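Local coordinates for protein phospho-furanose lactonase (Mycoplasma synoviae, PDB 3OVG) that hydrolyses D-xylono-1,4-lactone 5-phosphate and L-arabino-1,4-lactone 5-phosphate, using two zinc ions bound in a TIM-barrel domain of the phosphotriesterase family, at residues Asp14-Val17 against Glu18-Gly21; Ala50-Lys53 against Glu54-Phe58; Gly206-Pro209 against Asp210-Gln213; Leu320-Asn323 against Pro324-Val327. All coordinates share one frame; numbering follows the deposited sequence.

The four contacts are local turns and helix segments spread round one TIM-barrel domain. Contacts 1 and 4 touch: Val17 CG2 lies 3.6 Å from Lys325 CG, and Leu20 CD1 packs on the backbone of Pro324 and Lys325. Contact 4 also meets contact 3, where Asp210 OD2 and Arg326 NH1 form a long, weak ion pair and Lys211 NZ probably bonds to Arg326 O. Contact 2 stands apart, its centre about 31 Å from that of contact 3 across the chain's centre. The side chain of Ser51 is about 8 Å from that of zinc ligand His28, yet about 14 Å from a zinc ion. In contact 4 the side chain of Val327 is about 10 Å from that of zinc ligand His26.

Contact 1 of 4, residues Asp14-Val17 against Glu18-Gly21; sequences DIPV and EKLG
Pro16 and Lys19 meet round a 3-10 turn that takes the chain from the small antiparallel hairpin, strands 7-10 and 13-16, into barrel strand 22-25. The amide of Lys19 bonds to Pro16 O (N to O 2.9 Å), and that of Leu20 to Val17 O (N to O 3.1 Å); in the second the donor stands 62° out of the carbonyl plane. The Lys19 side chain folds back because CG is skewed (chi1 -139°) and the chain bends again at chi2, chi3 and chi4. Its CE therefore runs alongside the proline ring, 3.7 Å from Pro16 CD. At the root of the same side chain, Lys19 CB meets Ile15 CD1 at 4.0 Å. Glu18 also curls back over the turn: CG sits beside its own backbone N, and the bend at chi2 (77°) brings OE1 to 3.2 Å from Pro16 CB. Val17 and Leu20 are the buried pair, Val17 touching Ala329 and Leu20 resting on Ile96 and Leu328. Leu20 CD1 comes across Val17 CB at 4.1 Å. A water closes the turn, donating to Val17 O at 2.8 Å and accepting from Gly21 N.

Contact 2 of 4, residues Ala50-Lys53 against Glu54-Phe58; sequences ASIK and EFKEF
Four successive i to i+4 bonds, from Glu54 N to Ala50 O through Glu57 N to Lys53 O, mark this piece of helix 48-60 as regular alpha-helix, one of those packed outside the TIM barrel. The shortest joins Phe55 N to Ser51 O (2.8 Å). On the flank next to helix 78-88, where Ile52 touches Ala87, Ile52 and Lys56 lie side by side and point the same way. Ile52 CG2 is flanked by the extended lysine chain, with Lys56 CE 3.9 Å away. Nearer the backbone, Lys56 CG passes 3.3 Å from Ile52 O. Glu54 and Phe55 turn toward the fold instead. Both have CG swung opposite the backbone N, chi1 -162° in Glu54 and -153° in Phe55. The phenyl ring of Phe55 meets that of Phe29, their planes about 15° apart, and packs on Ile84 and Val88 of helix 78-88. The Glu54 chain bends at chi2, and its buried carboxylate is well satisfied: OE2 takes the backbone amides of Arg282 and Leu295, while OE1 takes Asn283 ND2. Glu57 OE2 forms a salt bridge with Arg282. Close to the helix, Glu57 CG lies 3.7 Å from Lys53 O.

Contact 3 of 4, residues Gly206-Pro209 against Asp210-Gln213; sequences GANP and DKIQ
Asn208 and Asp210 make the first grip, the side-chain oxygen of the asparagine reaching forward to the backbone of the aspartate. Asp210 N donates to Asn208 OD1 at 2.9 Å in a nearly straight bond, so this is an Asx turn. The torsion explains it: CG lies opposite the backbone N (chi1 -176°), which swings the amide toward the chain that follows. The donor rises 64° out of the plane of the amide C=O. Asn208 OD1 also sits 3.3 Å from Asp210 CB, and the two side chains run side by side with their amide and carboxylate planes 36° apart. The backbone oxygen of Asn208 takes a bond of its own, from Lys211 N at 2.8 Å, and Ile212 N reaches Pro209 O at 3.3 Å; these close the 3-10 turn. Ile212 CG1 lies 3.5 Å from Asn208 O, and its CD1 meets Ala207 CB at 4.3 Å.

In the next shell, Asp331 OD2 accepts from Asn208 ND2, fixing the rotation of the amide. Lys211 bends at chi2 and chi3, and its NZ donates to the backbone oxygen of Ala329. Ile212 is backed by Leu202, and Pro209 by Ile203, both on helix 195-205. That helix ends at Gly206 in a Schellman motif, and the chain then turns at Asn208 to enter strand 212-215, parallel to strand 185-190: the alpha-to-beta loop of a right-handed beta-alpha-beta crossover, the repeating element of a TIM barrel.

Contact 4 of 4, residues Leu320-Asn323 against Pro324-Val327; sequences LVNN and PKRV
The puckered pyrrolidine ring of Pro324 lies along the preceding turn of helix 313-327, an outer helix of the TIM barrel, with CG 3.4 Å from Leu320 O and CD 3.4 Å from Val321 O. The ring also packs on Thr23 and Cys25 of strand 22-25 and on Thr270 of strand 269-271. The flat groups proper, the Asn322 amide and Arg326 guanidinium, point elsewhere: the amide runs beside Lys325, its OD1 4.0 Å from Lys325 CE, while its ND2 bonds to Asp318. The guanidinium leaves the helix and is held at NH2 by Lys267 O and Thr236 OG1.

Proline has no N-H to give, so the helix kinks at Pro324 after a wider pi-type turn at 320-322. Regular bonding resumes at once: Lys325 N bonds to Val321 O and Arg326 N to Asn322 O, each at 3.1 Å. Tighter is Val327 N to Asn323 O, at 2.8 Å and with the donor nearly along the C=O axis. Arg326 is set by a CG opposite its backbone N (chi1 175°) and a bend at chi3, which carry its head toward the ends of strands 236-239 and 269-271. Lys325 CB rests 3.3 Å from Val321 O. In Val327, CG2 sits between N and C (chi1 of CG1 -58°), which brings this methyl to 3.2 Å from Asn323 O.

Contact 1 of 4, residues Asp14-Val17 against Glu18-Gly21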
# COMPACT_ATOMS: atom_id res chain seq x y z
N ASP A 14 19.94 3.64 43.38
CA ASP A 14 18.91 2.95 44.12
C ASP A 14 18.34 3.94 45.09
O ASP A 14 19.08 4.73 45.68
CB ASP A 14 19.52 1.76 44.86
CG ASP A 14 19.97 0.66 43.90
OD1 ASP A 14 19.74 0.80 42.68
OD2 ASP A 14 20.55 -0.35 44.36
N ILE A 15 17.02 3.95 45.25
CA ILE A 15 16.38 4.78 46.25
C ILE A 15 15.47 3.95 47.14
O ILE A 15 14.97 2.92 46.72
CB ILE A 15 15.49 5.88 45.63
CG1 ILE A 15 14.32 5.24 44.88
CG2 ILE A 15 16.31 6.76 44.70
CD1 ILE A 15 13.41 6.27 44.25
N PRO A 16 15.22 4.41 48.37
CA PRO A 16 14.23 3.69 49.18
C PRO A 16 12.88 3.74 48.48
O PRO A 16 12.53 4.75 47.88
CB PRO A 16 14.15 4.51 50.49
CG PRO A 16 15.37 5.39 50.50
CD PRO A 16 15.79 5.60 49.04
N VAL A 17 12.11 2.66 48.56
CA VAL A 17 10.84 2.66 47.84
C VAL A 17 9.88 3.79 48.30
O VAL A 17 9.01 4.19 47.55
CB VAL A 17 10.14 1.29 47.90
CG1 VAL A 17 10.94 0.26 47.11
CG2 VAL A 17 9.92 0.86 49.37
N GLU A 18 10.05 4.29 49.51
CA GLU A 18 9.16 5.34 50.02
C GLU A 18 9.36 6.61 49.23
O GLU A 18 8.57 7.51 49.33
CB GLU A 18 9.43 5.60 51.51
CG GLU A 18 9.18 4.37 52.41
CD GLU A 18 10.29 3.29 52.37
OE1 GLU A 18 11.41 3.50 51.82
OE2 GLU A 18 10.01 2.19 52.89
N LYS A 19 10.42 6.65 48.42
CA LYS A 19 10.77 7.86 47.67
C LYS A 19 10.20 7.79 46.23
O LYS A 19 10.29 8.75 45.48
CB LYS A 19 12.29 7.99 47.63
CG LYS A 19 12.82 9.38 47.83
CD LYS A 19 13.33 9.62 49.26
CE LYS A 19 14.81 9.20 49.37
NZ LYS A 19 15.61 9.99 50.37
N LEU A 20 9.64 6.65 45.86
CA LEU A 20 8.98 6.50 44.56
C LEU A 20 7.81 7.48 44.40
O LEU A 20 7.64 8.04 43.32
CB LEU A 20 8.52 5.05 44.33
CG LEU A 20 9.60 4.01 43.93
CD1 LEU A 20 9.17 2.53 44.09
CD2 LEU A 20 10.11 4.22 42.50
N GLY A 21 7.00 7.66 45.45
CA GLY A 21 5.82 8.52 45.39
C GLY A 21 4.83 8.06 44.33
O GLY A 21 4.76 6.85 44.01
O HOH W 1 6.49 5.42 47.64

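Contact 2 of 4, residues Ala50-Lys53 against Glu54-Phe58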
# COMPACT_ATOMS: atom_id res chain seq x y z
N ALA A 50 11.28 19.12 25.29
CA ALA A 50 9.84 18.85 25.42
C ALA A 50 9.53 17.81 26.47
O ALA A 50 8.48 17.89 27.12
CB ALA A 50 9.25 18.44 24.08
N SER A 51 10.40 16.80 26.61
CA SER A 51 10.14 15.71 27.55
C SER A 51 10.23 16.22 28.98
O SER A 51 9.41 15.86 29.87
CB SER A 51 11.14 14.56 27.34
OG SER A 51 10.99 13.99 26.05
N ILE A 52 11.25 17.05 29.20
CA ILE A 52 11.47 17.66 30.50
C ILE A 52 10.30 18.56 30.91
O ILE A 52 9.84 18.51 32.04
CB ILE A 52 12.77 18.45 30.49
CG1 ILE A 52 13.97 17.50 30.31
CG2 ILE A 52 12.89 19.31 31.71
CD1 ILE A 52 15.32 18.19 30.16
N LYS A 53 9.81 19.38 29.98
CA LYS A 53 8.63 20.20 30.31
C LYS A 53 7.44 19.31 30.62
O LYS A 53 6.66 19.61 31.49
CB LYS A 53 8.27 21.14 29.15
CG LYS A 53 9.37 22.16 28.78
CD LYS A 53 9.03 22.83 27.43
CE LYS A 53 10.06 23.91 27.10
NZ LYS A 53 9.93 24.46 25.71
N GLU A 54 7.28 18.20 29.89
CA GLU A 54 6.17 17.29 30.20
C GLU A 54 6.34 16.71 31.61
O GLU A 54 5.41 16.68 32.41
CB GLU A 54 6.02 16.18 29.13
CG GLU A 54 4.67 15.44 29.11
CD GLU A 54 3.49 16.30 28.58
OE1 GLU A 54 3.69 17.49 28.18
OE2 GLU A 54 2.35 15.80 28.58
N PHE A 55 7.55 16.24 31.90
CA PHE A 55 7.85 15.65 33.20
C PHE A 55 7.51 16.63 34.34
O PHE A 55 6.91 16.24 35.35
CB PHE A 55 9.32 15.24 33.27
CG PHE A 55 9.60 14.09 34.23
CD1 PHE A 55 8.94 13.99 35.46
CD2 PHE A 55 10.51 13.10 33.88
CE1 PHE A 55 9.19 12.94 36.34
CE2 PHE A 55 10.78 12.03 34.77
CZ PHE A 55 10.11 11.95 36.00
N LYS A 56 7.90 17.91 34.16
CA LYS A 56 7.58 18.98 35.12
C LYS A 56 6.07 19.18 35.32
O LYS A 56 5.61 19.45 36.43
CB LYS A 56 8.25 20.30 34.70
CG LYS A 56 9.79 20.29 34.87
CD LYS A 56 10.48 21.56 34.31
CE LYS A 56 11.97 21.65 34.72
NZ LYS A 56 12.77 22.67 33.94
N GLU A 57 5.28 19.05 34.26
CA GLU A 57 3.83 19.10 34.48
C GLU A 57 3.34 17.93 35.35
O GLU A 57 2.47 18.08 36.23
CB GLU A 57 3.09 19.14 33.15
CG GLU A 57 3.24 20.48 32.48
CD GLU A 57 2.60 20.55 31.11
OE1 GLU A 57 1.64 19.79 30.83
OE2 GLU A 57 3.07 21.39 30.30
N PHE A 58 3.88 16.75 35.09
CA PHE A 58 3.55 15.57 35.87
C PHE A 58 3.91 15.77 37.34
O PHE A 58 3.16 15.40 38.22
CB PHE A 58 4.29 14.38 35.26
CG PHE A 58 4.20 13.09 36.05
CD1 PHE A 58 3.04 12.33 36.01
CD2 PHE A 58 5.29 12.61 36.75
CE1 PHE A 58 2.95 11.12 36.66
CE2 PHE A 58 5.21 11.39 37.43
CZ PHE A 58 4.04 10.64 37.40

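Contact 3 of 4, residues Gly206-Pro209 against Asp210-Gln213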
# COMPACT_ATOMS: atom_id res chain seq x y z
N GLY A 206 9.57 -19.65 37.83
CA GLY A 206 10.03 -19.38 39.17
C GLY A 206 9.99 -17.89 39.53
O GLY A 206 10.42 -17.51 40.60
N ALA A 207 9.48 -17.05 38.64
CA ALA A 207 9.41 -15.62 38.98
C ALA A 207 8.42 -15.39 40.12
O ALA A 207 7.46 -16.13 40.24
CB ALA A 207 9.06 -14.76 37.74
N ASN A 208 8.68 -14.38 40.94
CA ASN A 208 7.75 -13.96 41.99
C ASN A 208 6.56 -13.15 41.43
O ASN A 208 6.77 -12.06 40.89
CB ASN A 208 8.51 -13.13 43.02
CG ASN A 208 7.66 -12.72 44.23
OD1 ASN A 208 6.47 -13.00 44.33
ND2 ASN A 208 8.30 -12.02 45.17
N PRO A 209 5.32 -13.67 41.58
CA PRO A 209 4.15 -12.94 41.10
C PRO A 209 4.17 -11.49 41.60
O PRO A 209 3.62 -10.60 40.99
CB PRO A 209 2.96 -13.65 41.78
CG PRO A 209 3.50 -14.93 42.33
CD PRO A 209 4.98 -14.80 42.46
N ASP A 210 4.78 -11.28 42.75
CA ASP A 210 4.79 -9.94 43.34
C ASP A 210 5.62 -8.91 42.59
O ASP A 210 5.51 -7.71 42.87
CB ASP A 210 5.29 -9.98 44.78
CG ASP A 210 4.23 -9.56 45.75
OD1 ASP A 210 3.30 -10.38 45.96
OD2 ASP A 210 4.32 -8.40 46.26
N LYS A 211 6.46 -9.39 41.68
CA LYS A 211 7.37 -8.54 40.89
C LYS A 211 6.86 -8.28 39.46
O LYS A 211 7.54 -7.61 38.65
CB LYS A 211 8.75 -9.19 40.78
CG LYS A 211 9.53 -9.35 42.07
CD LYS A 211 9.91 -8.00 42.69
CE LYS A 211 8.83 -7.51 43.68
NZ LYS A 211 9.40 -6.60 44.70
N ILE A 212 5.68 -8.81 39.16
CA ILE A 212 5.19 -8.86 37.79
C ILE A 212 4.07 -7.87 37.53
O ILE A 212 3.01 -7.94 38.16
CB ILE A 212 4.65 -10.27 37.43
CG1 ILE A 212 5.70 -11.36 37.68
CG2 ILE A 212 4.02 -10.29 35.98
CD1 ILE A 212 5.23 -12.76 37.25
N GLN A 213 4.31 -6.99 36.57
CA GLN A 213 3.21 -6.23 35.97
C GLN A 213 2.91 -6.68 34.54
O GLN A 213 3.83 -7.01 33.74
CB GLN A 213 3.57 -4.75 35.92
CG GLN A 213 3.48 -4.03 37.25
CD GLN A 213 4.00 -2.62 37.14
OE1 GLN A 213 5.22 -2.40 37.18
NE2 GLN A 213 3.09 -1.64 36.99

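Contact 4 of 4, residues Leu320-Asn323 against Pro324-Val327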
# COMPACT_ATOMS: atom_id res chain seq x y z
N LEU A 320 -1.60 4.45 42.67
CA LEU A 320 -0.54 5.37 42.28
C LEU A 320 0.73 5.23 43.13
O LEU A 320 1.82 5.52 42.64
CB LEU A 320 -1.03 6.84 42.34
CG LEU A 320 -2.22 7.24 41.44
CD1 LEU A 320 -2.69 8.62 41.79
CD2 LEU A 320 -1.81 7.18 39.97
N VAL A 321 0.58 4.84 44.40
CA VAL A 321 1.70 4.92 45.37
C VAL A 321 2.08 3.60 46.00
O VAL A 321 3.22 3.17 45.89
CB VAL A 321 1.38 5.93 46.49
CG1 VAL A 321 2.58 6.08 47.43
CG2 VAL A 321 1.02 7.25 45.89
N ASN A 322 1.12 2.96 46.67
CA ASN A 322 1.36 1.70 47.36
C ASN A 322 1.67 0.48 46.47
O ASN A 322 2.60 -0.30 46.76
CB ASN A 322 0.22 1.37 48.35
CG ASN A 322 0.23 2.29 49.58
OD1 ASN A 322 1.28 2.74 50.03
ND2 ASN A 322 -0.96 2.57 50.13
N ASN A 323 0.92 0.31 45.40
CA ASN A 323 1.15 -0.83 44.51
C ASN A 323 2.51 -0.71 43.81
O ASN A 323 3.28 -1.67 43.77
CB ASN A 323 -0.01 -0.98 43.53
CG ASN A 323 -1.37 -1.18 44.24
OD1 ASN A 323 -2.44 -1.12 43.60
ND2 ASN A 323 -1.32 -1.40 45.54
N PRO A 324 2.84 0.48 43.29
CA PRO A 324 4.17 0.57 42.67
C PRO A 324 5.33 0.41 43.67
O PRO A 324 6.41 -0.11 43.31
CB PRO A 324 4.18 1.96 42.03
CG PRO A 324 2.74 2.34 41.89
CD PRO A 324 2.03 1.70 43.08
N LYS A 325 5.11 0.85 44.91
CA LYS A 325 6.09 0.70 45.97
C LYS A 325 6.39 -0.78 46.19
O LYS A 325 7.54 -1.19 46.41
CB LYS A 325 5.59 1.38 47.26
CG LYS A 325 6.48 1.22 48.45
CD LYS A 325 6.37 2.45 49.39
CE LYS A 325 5.21 2.37 50.35
NZ LYS A 325 5.65 1.82 51.69
N ARG A 326 5.33 -1.57 46.11
CA ARG A 326 5.41 -3.03 46.18
C ARG A 326 6.04 -3.66 44.94
O ARG A 326 7.04 -4.36 45.04
CB ARG A 326 4.02 -3.64 46.40
CG ARG A 326 4.03 -5.14 46.35
CD ARG A 326 2.66 -5.74 46.73
NE ARG A 326 1.59 -5.44 45.78
CZ ARG A 326 1.52 -5.95 44.55
NH1 ARG A 326 2.48 -6.75 44.10
NH2 ARG A 326 0.50 -5.63 43.74
N VAL A 327 5.48 -3.40 43.77
CA VAL A 327 5.86 -4.16 42.58
C VAL A 327 7.21 -3.76 41.98
O VAL A 327 7.81 -4.55 41.27
CB VAL A 327 4.77 -4.12 41.50
CG1 VAL A 327 3.47 -4.67 42.06
CG2 VAL A 327 4.56 -2.69 40.97